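Local coordinates for protein tetraacyldisaccharide 4'-kinase (Aquifex aeolicus, PDB 4EHX) that probably phosphorylates the 4'-position of a tetraacyldisaccharide 1-phosphate with ATP, yielding lipid IVA, as a P-loop kinase working at the membrane interface, at residues 58-72 with 126-138. Numbering follows the deposited sequence. Where two conformers were deposited one is given.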
ATOM      1  N   LEU A  58      -3.014   8.738   5.355  1.00 18.23           N
ATOM      2  CA  LEU A  58      -2.670   8.788   6.771  1.00 18.28           C
ATOM      3  C   LEU A  58      -1.437   9.655   7.024  1.00 18.33           C
ATOM      4  O   LEU A  58      -1.403  10.452   7.964  1.00 18.28           O
ATOM      5  CB  LEU A  58      -2.428   7.352   7.282  1.00 17.10           C
ATOM      6  CG  LEU A  58      -1.944   7.180   8.717  1.00 21.17           C
ATOM      7  CD1 LEU A  58      -2.990   7.747   9.679  1.00 20.04           C
ATOM      8  CD2 LEU A  58      -1.688   5.681   8.992  1.00 21.22           C
ATOM      9  N   ALA A  59      -0.420   9.518   6.179  1.00 19.58           N
ATOM     10  CA  ALA A  59       0.786  10.317   6.365  1.00 26.16           C
ATOM     11  C   ALA A  59       0.445  11.804   6.247  1.00 28.26           C
ATOM     12  O   ALA A  59       0.993  12.639   6.976  1.00 25.76           O
ATOM     13  CB  ALA A  59       1.878   9.912   5.355  1.00 27.88           C
ATOM     14  N   ASP A  60      -0.487  12.131   5.354  1.00 24.98           N
ATOM     15  CA  ASP A  60      -0.946  13.507   5.209  1.00 25.82           C
ATOM     16  C   ASP A  60      -1.684  14.022   6.451  1.00 29.35           C
ATOM     17  O   ASP A  60      -1.568  15.196   6.808  1.00 26.65           O
ATOM     18  CB  ASP A  60      -1.839  13.674   3.968  1.00 24.64           C
ATOM     19  CG  ASP A  60      -2.328  15.103   3.803  1.00 41.76           C
ATOM     20  OD1 ASP A  60      -1.525  15.928   3.331  1.00 40.12           O
ATOM     21  OD2 ASP A  60      -3.493  15.412   4.160  1.00 40.26           O
ATOM     22  N   LEU A  61      -2.437  13.152   7.114  1.00 23.40           N
ATOM     23  CA  LEU A  61      -3.107  13.553   8.349  1.00 21.87           C
ATOM     24  C   LEU A  61      -2.057  13.927   9.396  1.00 28.23           C
ATOM     25  O   LEU A  61      -2.289  14.792  10.245  1.00 29.93           O
ATOM     26  CB  LEU A  61      -4.009  12.434   8.889  1.00 22.47           C
ATOM     27  CG  LEU A  61      -5.274  12.083   8.104  1.00 24.99           C
ATOM     28  CD1 LEU A  61      -6.067  11.006   8.833  1.00 25.32           C
ATOM     29  CD2 LEU A  61      -6.133  13.336   7.872  1.00 27.32           C
ATOM     30  N   LEU A  62      -0.900  13.279   9.312  1.00 23.51           N
ATOM     31  CA  LEU A  62       0.209  13.497  10.251  1.00 21.18           C
ATOM     32  C   LEU A  62       1.283  14.442   9.714  1.00 24.37           C
ATOM     33  O   LEU A  62       2.453  14.345  10.095  1.00 24.28           O
ATOM     34  CB  LEU A  62       0.856  12.143  10.575  1.00 20.58           C
ATOM     35  CG  LEU A  62      -0.018  11.162  11.356  1.00 23.04           C
ATOM     36  CD1 LEU A  62       0.446   9.711  11.178  1.00 20.43           C
ATOM     37  CD2 LEU A  62      -0.038  11.558  12.845  1.00 26.62           C
ATOM     38  N   LYS A  63       0.895  15.361   8.836  1.00 26.19           N
ATOM     39  CA  LYS A  63       1.873  16.244   8.194  1.00 26.97           C
ATOM     40  C   LYS A  63       2.624  17.151   9.176  1.00 32.53           C
ATOM     41  O   LYS A  63       3.680  17.700   8.853  1.00 30.34           O
ATOM     42  CB  LYS A  63       1.200  17.092   7.118  1.00 30.55           C
ATOM     43  CG  LYS A  63       0.158  18.049   7.646  1.00 35.41           C
ATOM     44  CD  LYS A  63      -0.437  18.867   6.494  1.00 44.51           C
ATOM     45  CE  LYS A  63      -1.486  19.829   7.035  1.00 65.87           C
ATOM     46  NZ  LYS A  63      -2.127  20.675   5.985  1.00 83.81           N
ATOM     47  N   ASP A  64       2.078  17.304  10.371  1.00 31.40           N
ATOM     48  CA  ASP A  64       2.708  18.131  11.394  1.00 35.74           C
ATOM     49  C   ASP A  64       3.735  17.351  12.226  1.00 34.03           C
ATOM     50  O   ASP A  64       4.376  17.919  13.106  1.00 34.11           O
ATOM     51  CB  ASP A  64       1.638  18.750  12.300  1.00 39.21           C
ATOM     52  CG  ASP A  64       0.683  19.669  11.532  1.00 59.58           C
ATOM     53  OD1 ASP A  64       1.161  20.493  10.718  1.00 53.51           O
ATOM     54  OD2 ASP A  64      -0.548  19.558  11.734  1.00 71.07           O
ATOM     55  N   LYS A  65       3.881  16.055  11.949  1.00 24.96           N
ATOM     56  CA  LYS A  65       4.807  15.196  12.689  1.00 27.04           C
ATOM     57  C   LYS A  65       5.927  14.681  11.785  1.00 25.44           C
ATOM     58  O   LYS A  65       5.772  14.615  10.559  1.00 24.51           O
ATOM     59  CB  LYS A  65       4.074  13.973  13.263  1.00 29.06           C
ATOM     60  CG  LYS A  65       3.003  14.288  14.295  1.00 33.12           C
ATOM     61  CD  LYS A  65       3.615  14.871  15.565  1.00 33.61           C
ATOM     62  CE  LYS A  65       2.603  14.934  16.699  1.00 37.82           C
ATOM     63  NZ  LYS A  65       3.250  15.458  17.940  1.00 41.67           N
ATOM     64  N   ARG A  66       7.041  14.292  12.396  1.00 24.92           N
ATOM     65  CA  ARG A  66       8.114  13.625  11.674  1.00 22.92           C
ATOM     66  C   ARG A  66       7.733  12.156  11.522  1.00 25.03           C
ATOM     67  O   ARG A  66       7.741  11.409  12.499  1.00 20.83           O
ATOM     68  CB  ARG A  66       9.439  13.783  12.423  1.00 22.45           C
ATOM     69  CG  ARG A  66       9.908  15.247  12.502  1.00 30.08           C
ATOM     70  CD  ARG A  66      11.066  15.416  13.489  1.00 31.23           C
ATOM     71  NE  ARG A  66      12.280  14.726  13.053  1.00 32.64           N
ATOM     72  CZ  ARG A  66      13.159  15.232  12.187  1.00 39.83           C
ATOM     73  NH1 ARG A  66      12.950  16.426  11.649  1.00 40.92           N
ATOM     74  NH2 ARG A  66      14.245  14.540  11.849  1.00 35.85           N
ATOM     75  N   VAL A  67       7.386  11.753  10.299  1.00 19.82           N
ATOM     76  CA  VAL A  67       6.828  10.414  10.045  1.00 19.98           C
ATOM     77  C   VAL A  67       7.847   9.497   9.380  1.00 21.13           C
ATOM     78  O   VAL A  67       8.600   9.914   8.488  1.00 20.25           O
ATOM     79  CB  VAL A  67       5.595  10.533   9.106  1.00 22.24           C
ATOM     80  CG1 VAL A  67       5.041   9.140   8.725  1.00 20.22           C
ATOM     81  CG2 VAL A  67       4.519  11.434   9.732  1.00 22.46           C
ATOM     82  N   CYS A  68       7.869   8.240   9.800  1.00 19.89           N
ATOM     83  CA  CYS A  68       8.683   7.245   9.125  1.00 18.40           C
ATOM     84  C   CYS A  68       7.838   6.026   8.832  1.00 18.95           C
ATOM     85  O   CYS A  68       7.184   5.490   9.726  1.00 19.55           O
ATOM     86  CB  CYS A  68       9.895   6.856   9.978  1.00 17.40           C
ATOM     87  SG  CYS A  68      11.020   5.685   9.187  1.00 22.51           S
ATOM     88  N   ILE A  69       7.867   5.576   7.582  1.00 18.92           N
ATOM     89  CA  ILE A  69       7.200   4.329   7.208  1.00 18.80           C
ATOM     90  C   ILE A  69       8.144   3.158   7.459  1.00 18.31           C
ATOM     91  O   ILE A  69       9.308   3.222   7.092  1.00 19.71           O
ATOM     92  CB  ILE A  69       6.864   4.299   5.701  1.00 21.08           C
ATOM     93  CG1 ILE A  69       6.099   5.557   5.279  1.00 24.23           C
ATOM     94  CG2 ILE A  69       6.134   2.982   5.333  1.00 18.08           C
ATOM     95  CD1 ILE A  69       4.812   5.761   6.001  1.00 22.78           C
ATOM     96  N   LEU A  70       7.643   2.094   8.087  1.00 18.58           N
ATOM     97  CA  LEU A  70       8.418   0.871   8.233  1.00 16.93           C
ATOM     98  C   LEU A  70       7.813  -0.131   7.280  1.00 20.43           C
ATOM     99  O   LEU A  70       6.691  -0.610   7.500  1.00 19.19           O
ATOM    100  CB  LEU A  70       8.352   0.327   9.680  1.00 17.85           C
ATOM    101  CG  LEU A  70       8.855   1.267  10.776  1.00 23.14           C
ATOM    102  CD1 LEU A  70       8.730   0.588  12.170  1.00 19.75           C
ATOM    103  CD2 LEU A  70      10.317   1.654  10.497  1.00 24.44           C
ATOM    104  N   SER A  71       8.552  -0.413   6.213  1.00 19.41           N
ATOM    105  CA  SER A  71       8.104  -1.309   5.155  0.50 23.35           C
ATOM    106  C   SER A  71       8.889  -2.629   5.204  1.00 25.47           C
ATOM    107  O   SER A  71      10.035  -2.657   5.651  1.00 26.09           O
ATOM    108  CB  SER A  71       8.304  -0.602   3.811  0.50 23.51           C
ATOM    109  OG  SER A  71       7.493  -1.149   2.799  0.50 21.54           O
ATOM    110  N   ARG A  72       8.276  -3.710   4.726  1.00 27.51           N
ATOM    111  CA  ARG A  72       8.922  -5.026   4.717  1.00 24.85           C
ATOM    112  C   ARG A  72      10.083  -5.100   3.761  1.00 31.68           C
ATOM    113  O   ARG A  72      11.150  -5.611   4.113  1.00 33.02           O
ATOM    114  CB  ARG A  72       7.924  -6.131   4.356  1.00 25.31           C
ATOM    115  CG  ARG A  72       8.504  -7.536   4.529  1.00 32.17           C
ATOM    116  CD  ARG A  72       7.453  -8.610   4.274  1.00 36.89           C
ATOM    117  NE  ARG A  72       7.955  -9.946   4.589  1.00 43.79           N
ATOM    118  CZ  ARG A  72       7.232 -11.061   4.492  1.00 56.78           C
ATOM    119  NH1 ARG A  72       7.774 -12.231   4.806  1.00 56.66           N
ATOM    120  NH2 ARG A  72       5.969 -11.009   4.085  1.00 55.64           N
ATOM    121  N   ALA A 126      15.757   3.779  12.538  1.00 26.70           N
ATOM    122  CA  ALA A 126      15.130   5.062  12.261  1.00 26.35           C
ATOM    123  C   ALA A 126      15.278   5.998  13.460  1.00 22.73           C
ATOM    124  O   ALA A 126      15.595   7.173  13.304  1.00 27.27           O
ATOM    125  CB  ALA A 126      13.650   4.871  11.899  1.00 23.64           C
ATOM    126  N   LEU A 127      15.041   5.484  14.663  1.00 24.64           N
ATOM    127  CA  LEU A 127      15.151   6.337  15.837  1.00 28.03           C
ATOM    128  C   LEU A 127      16.558   6.907  15.955  1.00 36.42           C
ATOM    129  O   LEU A 127      16.738   8.071  16.295  1.00 36.95           O
ATOM    130  CB  LEU A 127      14.753   5.587  17.110  1.00 25.14           C
ATOM    131  CG  LEU A 127      13.239   5.362  17.209  1.00 27.30           C
ATOM    132  CD1 LEU A 127      12.913   4.273  18.220  1.00 27.64           C
ATOM    133  CD2 LEU A 127      12.504   6.671  17.528  1.00 31.36           C
ATOM    134  N   GLU A 128      17.549   6.085  15.636  1.00 30.95           N
ATOM    135  CA  GLU A 128      18.943   6.491  15.721  1.00 33.71           C
ATOM    136  C   GLU A 128      19.304   7.545  14.672  1.00 32.46           C
ATOM    137  O   GLU A 128      19.951   8.540  14.982  1.00 36.18           O
ATOM    138  CB  GLU A 128      19.838   5.259  15.572  1.00 36.29           C
ATOM    139  CG  GLU A 128      21.328   5.542  15.587  1.00 62.82           C
ATOM    140  CD  GLU A 128      22.147   4.270  15.461  1.00 83.46           C
ATOM    141  OE1 GLU A 128      21.548   3.195  15.239  1.00 91.20           O
ATOM    142  OE2 GLU A 128      23.386   4.346  15.588  1.00 92.86           O
ATOM    143  N   LYS A 129      18.868   7.332  13.433  1.00 27.80           N
ATOM    144  CA  LYS A 129      19.334   8.149  12.312  1.00 32.66           C
ATOM    145  C   LYS A 129      18.364   9.243  11.869  1.00 35.40           C
ATOM    146  O   LYS A 129      18.781  10.222  11.259  1.00 34.45           O
ATOM    147  CB  LYS A 129      19.646   7.261  11.099  1.00 35.07           C
ATOM    148  CG  LYS A 129      20.643   6.142  11.355  1.00 43.42           C
ATOM    149  CD  LYS A 129      22.012   6.681  11.724  1.00 47.46           C
ATOM    150  CE  LYS A 129      23.021   5.550  11.871  1.00 57.96           C
ATOM    151  NZ  LYS A 129      24.333   6.045  12.392  1.00 63.38           N
ATOM    152  N   LEU A 130      17.075   9.073  12.142  1.00 31.66           N
ATOM    153  CA  LEU A 130      16.067   9.955  11.550  1.00 28.39           C
ATOM    154  C   LEU A 130      15.201  10.706  12.575  1.00 34.26           C
ATOM    155  O   LEU A 130      14.398  11.565  12.203  1.00 29.28           O
ATOM    156  CB  LEU A 130      15.152   9.142  10.628  1.00 22.63           C
ATOM    157  CG  LEU A 130      15.783   8.360   9.466  1.00 27.57           C
ATOM    158  CD1 LEU A 130      14.813   7.335   8.880  1.00 26.21           C
ATOM    159  CD2 LEU A 130      16.293   9.304   8.380  1.00 29.51           C
ATOM    160  N   SER A 131      15.364  10.361  13.850  1.00 34.12           N
ATOM    161  CA  SER A 131      14.495  10.827  14.947  1.00 32.19           C
ATOM    162  C   SER A 131      13.009  11.103  14.633  1.00 28.42           C
ATOM    163  O   SER A 131      12.501  12.192  14.882  1.00 28.19           O
ATOM    164  CB  SER A 131      15.120  12.029  15.660  1.00 45.98           C
ATOM    165  OG  SER A 131      15.361  13.081  14.750  1.00 62.94           O
ATOM    166  N   PRO A 132      12.304  10.100  14.102  1.00 23.41           N
ATOM    167  CA  PRO A 132      10.870  10.239  13.831  1.00 23.00           C
ATOM    168  C   PRO A 132      10.017  10.424  15.090  1.00 26.14           C
ATOM    169  O   PRO A 132      10.413  10.030  16.186  1.00 25.83           O
ATOM    170  CB  PRO A 132      10.521   8.920  13.132  1.00 23.59           C
ATOM    171  CG  PRO A 132      11.471   7.942  13.727  1.00 35.34           C
ATOM    172  CD  PRO A 132      12.747   8.693  13.989  1.00 27.91           C
ATOM    173  N   GLU A 133       8.850  11.035  14.925  1.00 23.06           N
ATOM    174  CA  GLU A 133       7.897  11.163  16.019  1.00 22.70           C
ATOM    175  C   GLU A 133       6.818  10.084  15.990  1.00 22.50           C
ATOM    176  O   GLU A 133       6.148   9.857  16.983  1.00 22.26           O
ATOM    177  CB  GLU A 133       7.247  12.538  15.968  1.00 23.85           C
ATOM    178  CG  GLU A 133       8.236  13.623  16.310  1.00 25.94           C
ATOM    179  CD  GLU A 133       7.696  15.008  16.048  1.00 31.04           C
ATOM    180  OE1 GLU A 133       7.243  15.268  14.920  1.00 26.41           O
ATOM    181  OE2 GLU A 133       7.723  15.826  16.982  1.00 36.36           O
ATOM    182  N   VAL A 134       6.629   9.447  14.838  1.00 18.40           N
ATOM    183  CA  VAL A 134       5.606   8.404  14.711  1.00 19.67           C
ATOM    184  C   VAL A 134       5.985   7.464  13.579  1.00 20.26           C
ATOM    185  O   VAL A 134       6.584   7.893  12.585  1.00 20.69           O
ATOM    186  CB  VAL A 134       4.193   9.017  14.464  1.00 20.28           C
ATOM    187  CG1 VAL A 134       4.193   9.925  13.202  1.00 18.38           C
ATOM    188  CG2 VAL A 134       3.125   7.917  14.366  1.00 18.89           C
ATOM    189  N   PHE A 135       5.678   6.176  13.738  1.00 19.04           N
ATOM    190  CA  PHE A 135       5.875   5.199  12.676  1.00 19.31           C
ATOM    191  C   PHE A 135       4.557   4.732  12.093  1.00 20.35           C
ATOM    192  O   PHE A 135       3.565   4.579  12.807  1.00 18.57           O
ATOM    193  CB  PHE A 135       6.590   3.953  13.196  1.00 14.47           C
ATOM    194  CG  PHE A 135       8.000   4.195  13.578  1.00 21.30           C
ATOM    195  CD1 PHE A 135       8.969   4.368  12.599  1.00 17.25           C
ATOM    196  CD2 PHE A 135       8.371   4.224  14.918  1.00 19.77           C
ATOM    197  CE1 PHE A 135      10.304   4.580  12.950  1.00 21.41           C
ATOM    198  CE2 PHE A 135       9.698   4.436  15.278  1.00 20.31           C
ATOM    199  CZ  PHE A 135      10.664   4.610  14.287  1.00 23.84           C
ATOM    200  N   ILE A 136       4.552   4.500  10.785  1.00 19.53           N
ATOM    201  CA  ILE A 136       3.419   3.838  10.157  1.00 13.62           C
ATOM    202  C   ILE A 136       3.949   2.521   9.595  1.00 17.20           C
ATOM    203  O   ILE A 136       4.936   2.510   8.852  1.00 16.51           O
ATOM    204  CB  ILE A 136       2.833   4.677   8.997  1.00 16.06           C
ATOM    205  CG1 ILE A 136       2.219   5.993   9.512  1.00 20.29           C
ATOM    206  CG2 ILE A 136       1.805   3.868   8.212  1.00 16.21           C
ATOM    207  CD1 ILE A 136       1.969   7.008   8.376  1.00 17.85           C
ATOM    208  N   LEU A 137       3.307   1.412   9.944  1.00 15.09           N
ATOM    209  CA  LEU A 137       3.696   0.155   9.328  1.00 16.70           C
ATOM    210  C   LEU A 137       2.860   0.054   8.067  1.00 22.75           C
ATOM    211  O   LEU A 137       1.620   0.078   8.118  1.00 22.87           O
ATOM    212  CB  LEU A 137       3.375  -1.051  10.230  1.00 17.40           C
ATOM    213  CG  LEU A 137       3.740  -0.955  11.716  1.00 20.81           C
ATOM    214  CD1 LEU A 137       3.517  -2.326  12.407  1.00 22.48           C
ATOM    215  CD2 LEU A 137       5.197  -0.518  11.892  1.00 23.48           C
ATOM    216  N   ASP A 138       3.510  -0.034   6.920  1.00 17.76           N
ATOM    217  CA  ASP A 138       2.721  -0.321   5.747  1.00 23.69           C
ATOM    218  C   ASP A 138       2.659  -1.854   5.693  1.00 20.84           C
ATOM    219  O   ASP A 138       3.674  -2.554   5.740  1.00 35.52           O
ATOM    220  CB  ASP A 138       3.253   0.353   4.476  1.00 36.89           C
ATOM    221  CG  ASP A 138       4.489  -0.300   3.947  1.00 41.48           C
ATOM    222  OD1 ASP A 138       5.128  -1.019   4.726  1.00 41.25           O
ATOM    223  OD2 ASP A 138       4.833  -0.085   2.761  1.00 32.42           O
TER
HETATM  224  O   HOH W   1       7.061  17.930  14.185  1.00 33.22           O
HETATM  225  O   HOH W   2       5.105  17.491  17.488  1.00 48.88           O
HETATM  226  O   HOH W   3       5.359  -3.033   7.491  1.00 28.70           O
HETATM  227  O   HOH W   4       5.584  -3.594   4.117  1.00 31.22           O
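Leu70 lays CD1 off-centre over one face of the Phe135 ring, 4.2 Å from its centroid, in a CH-pi contact, while Cys68 SG and, in the ring plane, Ala126 CB lie at its edge. A chi1 of -177° turns Cys68 SG away from its backbone N, toward Ala126 CB. The Arg66 guanidinium works by its edge: NE donates to Ser131 O, which is in its plane, and NH2 to Leu130 O, 3.0 Å away, both donors standing above the carbonyl planes. Just before strand 134-138, Glu133 OE1 accepts from Arg66 N through its anti lone pair (2.7 Å), a water joins OE2 to Lys65 NZ, and Arg66 O accepts from both Glu133 N and Val134 N. An alanine in place of Glu133 would probably leave Arg66 N without this acceptor and break the water link. From there 67-71 and 134-138 run parallel, with Ile136 O accepting from Leu70 N at 2.8 Å. Asp138 lies about 4 Å, side chain to side chain, from Lys51 of the predicted ATP site. On the face of Val67 and Ile69, which its CD1 touches, Ile136 meets Leu58 tip to tip. Thus helix 51-61 packs on one sheet face and helix 119-130 on the other, with strands 112-116 and 38-43 flanking the pair in the P-loop kinase core.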